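Local coordinates for protein Atg1 tMIT (Kluyveromyces marxianus, PDB 4P1N) that forms the tandem MIT region of Atg1, a serine/threonine protein kinase essential for autophagy and required for autophagosome formation, at residues Met24-Ile35 against Leu101-Ser112. Sequence-based numbering, arbitrary orientation.
Sequences MYSFAEMKFSQI and LCMESLLLYLKS
Ala28 packs between Leu108 and Tyr109 where the two helices, antiparallel at 160° and 8.3 Å apart at their axes, come together. Its CB stands over the centre of the Tyr109 ring, 3.5 Å from the centroid, in a CH-pi contact, and lies 3.6 Å from Leu108 CB. Leu108 is a knob in the hole formed by Met24, Phe27, Ala28 and Lys31, and its CD1 sits squarely over the face of the Phe27 ring. Tyr109 fills a second hole, made by Tyr25, Ala28, Glu29 and Phe32, and turns its edge to the face of Phe32, the planes 83° apart. Although Glu29 starts out away from the partner helix, a bend at chi2 (-83°) brings its carboxylate back, and Tyr109 OH donates to Glu29 OE2 at 2.5 Å from above the carboxylate plane. Lys156 forms a salt bridge to the same oxygen, which probably favours its negative charge. Ser105 OG donates to Ala28 O at 3.1 Å, adding a side-chain donor to a carbonyl already bonded to Phe32 N.

Beyond this buried centre the contact opens toward solvent at Lys31, Gln34, Ile35 and Leu101. Lys31 nonetheless fits among Leu101, Glu104, Ser105 and Leu108, and its NZ makes a salt bridge to Glu104 OE2 (2.6 Å) from above the carboxylate plane. Gln34 and Ile35 lie against Leu101, with Ile35 CD1 3.8 Å from Leu101 CB.

This pairing joins helices 10-33 and 95-129 within the first MIT domain, whose helix 137-170 packs against Tyr25, Cys102 and Tyr109. Around Met24, Phe27 and Leu108, helix 184-204 closes in, and helix 209-227 also touches Met24 and Phe27.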
loop_
_atom_site.group_PDB
_atom_site.type_symbol
_atom_site.label_atom_id
_atom_site.label_comp_id
_atom_site.label_asym_id
_atom_site.label_seq_id
_atom_site.Cartn_x
_atom_site.Cartn_y
_atom_site.Cartn_z
ATOM N N MET B 24 -12.064 -4.241 -2.419
ATOM C CA MET B 24 -13.011 -4.148 -1.336
ATOM C C MET B 24 -12.895 -2.768 -0.636
ATOM O O MET B 24 -13.891 -2.105 -0.310
ATOM C CB MET B 24 -12.769 -5.336 -0.386
ATOM C CG MET B 24 -13.948 -5.674 0.504
ATOM S SD MET B 24 -15.437 -6.097 -0.426
ATOM C CE MET B 24 -14.792 -7.209 -1.555
ATOM N N TYR B 25 -11.671 -2.330 -0.410
ATOM C CA TYR B 25 -11.443 -1.046 0.181
ATOM C C TYR B 25 -12.058 0.052 -0.674
ATOM O O TYR B 25 -12.695 0.982 -0.124
ATOM C CB TYR B 25 -9.951 -0.835 0.412
ATOM C CG TYR B 25 -9.511 0.590 0.649
ATOM C CD1 TYR B 25 -9.514 1.119 1.895
ATOM C CD2 TYR B 25 -9.050 1.415 -0.420
ATOM C CE1 TYR B 25 -9.145 2.411 2.124
ATOM C CE2 TYR B 25 -8.645 2.727 -0.192
ATOM C CZ TYR B 25 -8.663 3.212 1.080
ATOM O OH TYR B 25 -8.268 4.508 1.362
ATOM N N SER B 26 -11.849 -0.014 -1.992
ATOM C CA SER B 26 -12.382 1.042 -2.883
ATOM C C SER B 26 -13.932 1.028 -2.867
ATOM O O SER B 26 -14.558 2.057 -2.985
ATOM C CB SER B 26 -11.901 0.888 -4.325
ATOM O OG SER B 26 -10.508 0.613 -4.394
ATOM N N PHE B 27 -14.537 -0.140 -2.703
ATOM C CA PHE B 27 -16.003 -0.247 -2.581
ATOM C C PHE B 27 -16.412 0.383 -1.273
ATOM O O PHE B 27 -17.266 1.251 -1.266
ATOM C CB PHE B 27 -16.431 -1.724 -2.739
ATOM C CG PHE B 27 -17.924 -1.981 -2.802
ATOM C CD1 PHE B 27 -18.848 -1.002 -3.170
ATOM C CD2 PHE B 27 -18.397 -3.271 -2.553
ATOM C CE1 PHE B 27 -20.221 -1.299 -3.260
ATOM C CE2 PHE B 27 -19.746 -3.580 -2.651
ATOM C CZ PHE B 27 -20.667 -2.590 -3.020
ATOM N N ALA B 28 -15.785 0.012 -0.165
ATOM C CA ALA B 28 -16.046 0.701 1.109
ATOM C C ALA B 28 -15.928 2.214 1.023
ATOM O O ALA B 28 -16.769 2.951 1.587
ATOM C CB ALA B 28 -15.141 0.202 2.228
ATOM N N GLU B 29 -14.887 2.687 0.374
ATOM C CA GLU B 29 -14.668 4.136 0.215
ATOM C C GLU B 29 -15.719 4.839 -0.623
ATOM O O GLU B 29 -16.009 6.007 -0.378
ATOM C CB GLU B 29 -13.319 4.427 -0.433
ATOM C CG GLU B 29 -12.150 4.114 0.451
ATOM C CD GLU B 29 -11.855 5.251 1.405
ATOM O OE1 GLU B 29 -11.523 6.348 0.881
ATOM O OE2 GLU B 29 -11.937 5.068 2.668
ATOM N N MET B 30 -16.238 4.152 -1.635
ATOM C CA MET B 30 -17.327 4.693 -2.432
ATOM C C MET B 30 -18.626 4.840 -1.559
ATOM O O MET B 30 -19.367 5.782 -1.712
ATOM C CB MET B 30 -17.539 3.822 -3.666
ATOM C CG MET B 30 -18.711 4.233 -4.547
ATOM S SD MET B 30 -20.279 3.586 -3.909
ATOM C CE MET B 30 -20.481 2.106 -4.905
ATOM N N LYS B 31 -18.866 3.936 -0.618
ATOM C CA LYS B 31 -20.003 4.080 0.287
ATOM C C LYS B 31 -19.692 5.136 1.330
ATOM O O LYS B 31 -20.527 5.963 1.621
ATOM C CB LYS B 31 -20.324 2.782 0.997
ATOM C CG LYS B 31 -20.761 1.658 0.103
ATOM C CD LYS B 31 -22.118 1.941 -0.482
ATOM C CE LYS B 31 -22.735 0.711 -1.119
ATOM N NZ LYS B 31 -24.196 0.932 -1.212
ATOM N N PHE B 32 -18.475 5.109 1.867
ATOM C CA PHE B 32 -18.039 6.051 2.880
ATOM C C PHE B 32 -18.167 7.493 2.377
ATOM O O PHE B 32 -18.670 8.351 3.102
ATOM C CB PHE B 32 -16.595 5.779 3.277
ATOM C CG PHE B 32 -16.145 6.492 4.515
ATOM C CD1 PHE B 32 -16.643 6.137 5.752
ATOM C CD2 PHE B 32 -15.200 7.493 4.448
ATOM C CE1 PHE B 32 -16.239 6.792 6.907
ATOM C CE2 PHE B 32 -14.778 8.154 5.592
ATOM C CZ PHE B 32 -15.281 7.791 6.830
ATOM N N SER B 33 -17.709 7.742 1.158
ATOM C CA SER B 33 -17.790 9.085 0.543
ATOM C C SER B 33 -19.174 9.700 0.543
ATOM O O SER B 33 -19.308 10.889 0.810
ATOM C CB SER B 33 -17.304 9.045 -0.891
ATOM O OG SER B 33 -15.974 9.455 -0.925
ATOM N N GLN B 34 -20.201 8.898 0.268
ATOM C CA GLN B 34 -21.598 9.399 0.264
ATOM C C GLN B 34 -22.093 9.770 1.651
ATOM O O GLN B 34 -23.218 10.239 1.810
ATOM C CB GLN B 34 -22.567 8.384 -0.346
ATOM C CG GLN B 34 -22.251 7.985 -1.777
ATOM C CD GLN B 34 -23.022 6.743 -2.183
ATOM O OE1 GLN B 34 -24.237 6.681 -2.013
ATOM N NE2 GLN B 34 -22.329 5.744 -2.707
ATOM N N ILE B 35 -21.254 9.550 2.652
ATOM C CA ILE B 35 -21.535 9.923 4.031
ATOM C C ILE B 35 -20.853 11.244 4.408
ATOM O O ILE B 35 -21.288 11.919 5.337
ATOM C CB ILE B 35 -21.084 8.774 4.960
ATOM C CG1 ILE B 35 -22.104 7.646 4.897
ATOM C CG2 ILE B 35 -20.861 9.218 6.402
ATOM C CD1 ILE B 35 -21.445 6.300 5.047
ATOM N N LEU B 101 -26.247 3.423 4.462
ATOM C CA LEU B 101 -24.918 3.695 3.991
ATOM C C LEU B 101 -23.850 3.407 5.044
ATOM O O LEU B 101 -22.793 2.883 4.714
ATOM C CB LEU B 101 -24.790 5.149 3.530
ATOM C CG LEU B 101 -25.452 5.493 2.194
ATOM C CD1 LEU B 101 -25.436 7.002 1.986
ATOM C CD2 LEU B 101 -24.774 4.800 1.034
ATOM N N CYS B 102 -24.123 3.775 6.292
ATOM C CA CYS B 102 -23.179 3.579 7.382
ATOM C C CYS B 102 -22.935 2.075 7.620
ATOM O O CYS B 102 -21.759 1.630 7.713
ATOM C CB CYS B 102 -23.666 4.261 8.666
ATOM S SG CYS B 102 -23.443 6.062 8.665
ATOM N N MET B 103 -24.025 1.307 7.696
ATOM C CA MET B 103 -23.907 -0.135 7.815
ATOM C C MET B 103 -23.150 -0.764 6.647
ATOM O O MET B 103 -22.296 -1.580 6.868
ATOM C CB MET B 103 -25.267 -0.827 7.937
ATOM C CG MET B 103 -25.509 -1.430 9.300
ATOM S SD MET B 103 -24.397 -2.805 9.641
ATOM C CE MET B 103 -25.572 -4.083 10.126
ATOM N N GLU B 104 -23.526 -0.402 5.433
ATOM C CA GLU B 104 -22.929 -0.930 4.217
ATOM C C GLU B 104 -21.434 -0.648 4.195
ATOM O O GLU B 104 -20.642 -1.553 3.981
ATOM C CB GLU B 104 -23.593 -0.359 2.979
ATOM C CG GLU B 104 -24.932 -1.011 2.657
ATOM C CD GLU B 104 -25.725 -0.322 1.536
ATOM O OE1 GLU B 104 -26.738 -0.919 1.084
ATOM O OE2 GLU B 104 -25.375 0.808 1.121
ATOM N N SER B 105 -21.070 0.592 4.484
ATOM C CA SER B 105 -19.674 0.985 4.521
ATOM C C SER B 105 -18.910 0.200 5.604
ATOM O O SER B 105 -17.849 -0.358 5.346
ATOM C CB SER B 105 -19.536 2.502 4.696
ATOM O OG SER B 105 -18.222 2.932 4.303
ATOM N N LEU B 106 -19.473 0.094 6.789
ATOM C CA LEU B 106 -18.834 -0.623 7.867
ATOM C C LEU B 106 -18.539 -2.043 7.490
ATOM O O LEU B 106 -17.438 -2.512 7.713
ATOM C CB LEU B 106 -19.741 -0.687 9.098
ATOM C CG LEU B 106 -19.128 -0.667 10.490
ATOM C CD1 LEU B 106 -20.182 -1.163 11.486
ATOM C CD2 LEU B 106 -17.803 -1.391 10.683
ATOM N N LEU B 107 -19.560 -2.748 7.013
ATOM C CA LEU B 107 -19.419 -4.134 6.614
ATOM C C LEU B 107 -18.322 -4.343 5.562
ATOM O O LEU B 107 -17.561 -5.323 5.628
ATOM C CB LEU B 107 -20.775 -4.683 6.089
ATOM C CG LEU B 107 -21.911 -4.755 7.126
ATOM C CD1 LEU B 107 -23.139 -5.390 6.491
ATOM C CD2 LEU B 107 -21.482 -5.516 8.361
ATOM N N LEU B 108 -18.241 -3.425 4.603
ATOM C CA LEU B 108 -17.186 -3.454 3.574
ATOM C C LEU B 108 -15.827 -3.162 4.148
ATOM O O LEU B 108 -14.838 -3.759 3.716
ATOM C CB LEU B 108 -17.519 -2.460 2.444
ATOM C CG LEU B 108 -18.791 -2.855 1.687
ATOM C CD1 LEU B 108 -19.218 -1.758 0.741
ATOM C CD2 LEU B 108 -18.623 -4.194 0.956
ATOM N N TYR B 109 -15.729 -2.273 5.135
ATOM C CA TYR B 109 -14.455 -2.094 5.793
ATOM C C TYR B 109 -14.096 -3.362 6.574
ATOM O O TYR B 109 -12.924 -3.707 6.653
ATOM C CB TYR B 109 -14.412 -0.860 6.724
ATOM C CG TYR B 109 -14.238 0.417 6.010
ATOM C CD1 TYR B 109 -13.124 0.642 5.183
ATOM C CD2 TYR B 109 -15.229 1.380 6.041
ATOM C CE1 TYR B 109 -12.979 1.817 4.462
ATOM C CE2 TYR B 109 -15.097 2.559 5.299
ATOM C CZ TYR B 109 -13.986 2.759 4.503
ATOM O OH TYR B 109 -13.872 3.938 3.824
ATOM N N LEU B 110 -15.063 -4.034 7.188
ATOM C CA LEU B 110 -14.728 -5.233 7.966
ATOM C C LEU B 110 -14.275 -6.365 7.048
ATOM O O LEU B 110 -13.410 -7.116 7.398
ATOM C CB LEU B 110 -15.875 -5.729 8.843
ATOM C CG LEU B 110 -16.362 -4.802 9.960
ATOM C CD1 LEU B 110 -17.565 -5.448 10.640
ATOM C CD2 LEU B 110 -15.326 -4.565 11.047
ATOM N N LYS B 111 -14.848 -6.471 5.860
ATOM C CA LYS B 111 -14.368 -7.430 4.929
ATOM C C LYS B 111 -12.970 -7.078 4.433
ATOM O O LYS B 111 -12.099 -7.974 4.315
ATOM C CB LYS B 111 -15.353 -7.594 3.773
ATOM C CG LYS B 111 -14.934 -8.595 2.719
ATOM C CD LYS B 111 -14.846 -10.023 3.231
ATOM C CE LYS B 111 -16.224 -10.627 3.533
ATOM N NZ LYS B 111 -16.006 -11.761 4.454
ATOM N N SER B 112 -12.725 -5.802 4.163
ATOM C CA SER B 112 -11.352 -5.351 3.860
ATOM C C SER B 112 -10.349 -5.772 4.904
ATOM O O SER B 112 -9.277 -6.321 4.609
ATOM C CB SER B 112 -11.262 -3.825 3.648
ATOM O OG SER B 112 -12.191 -3.390 2.671
#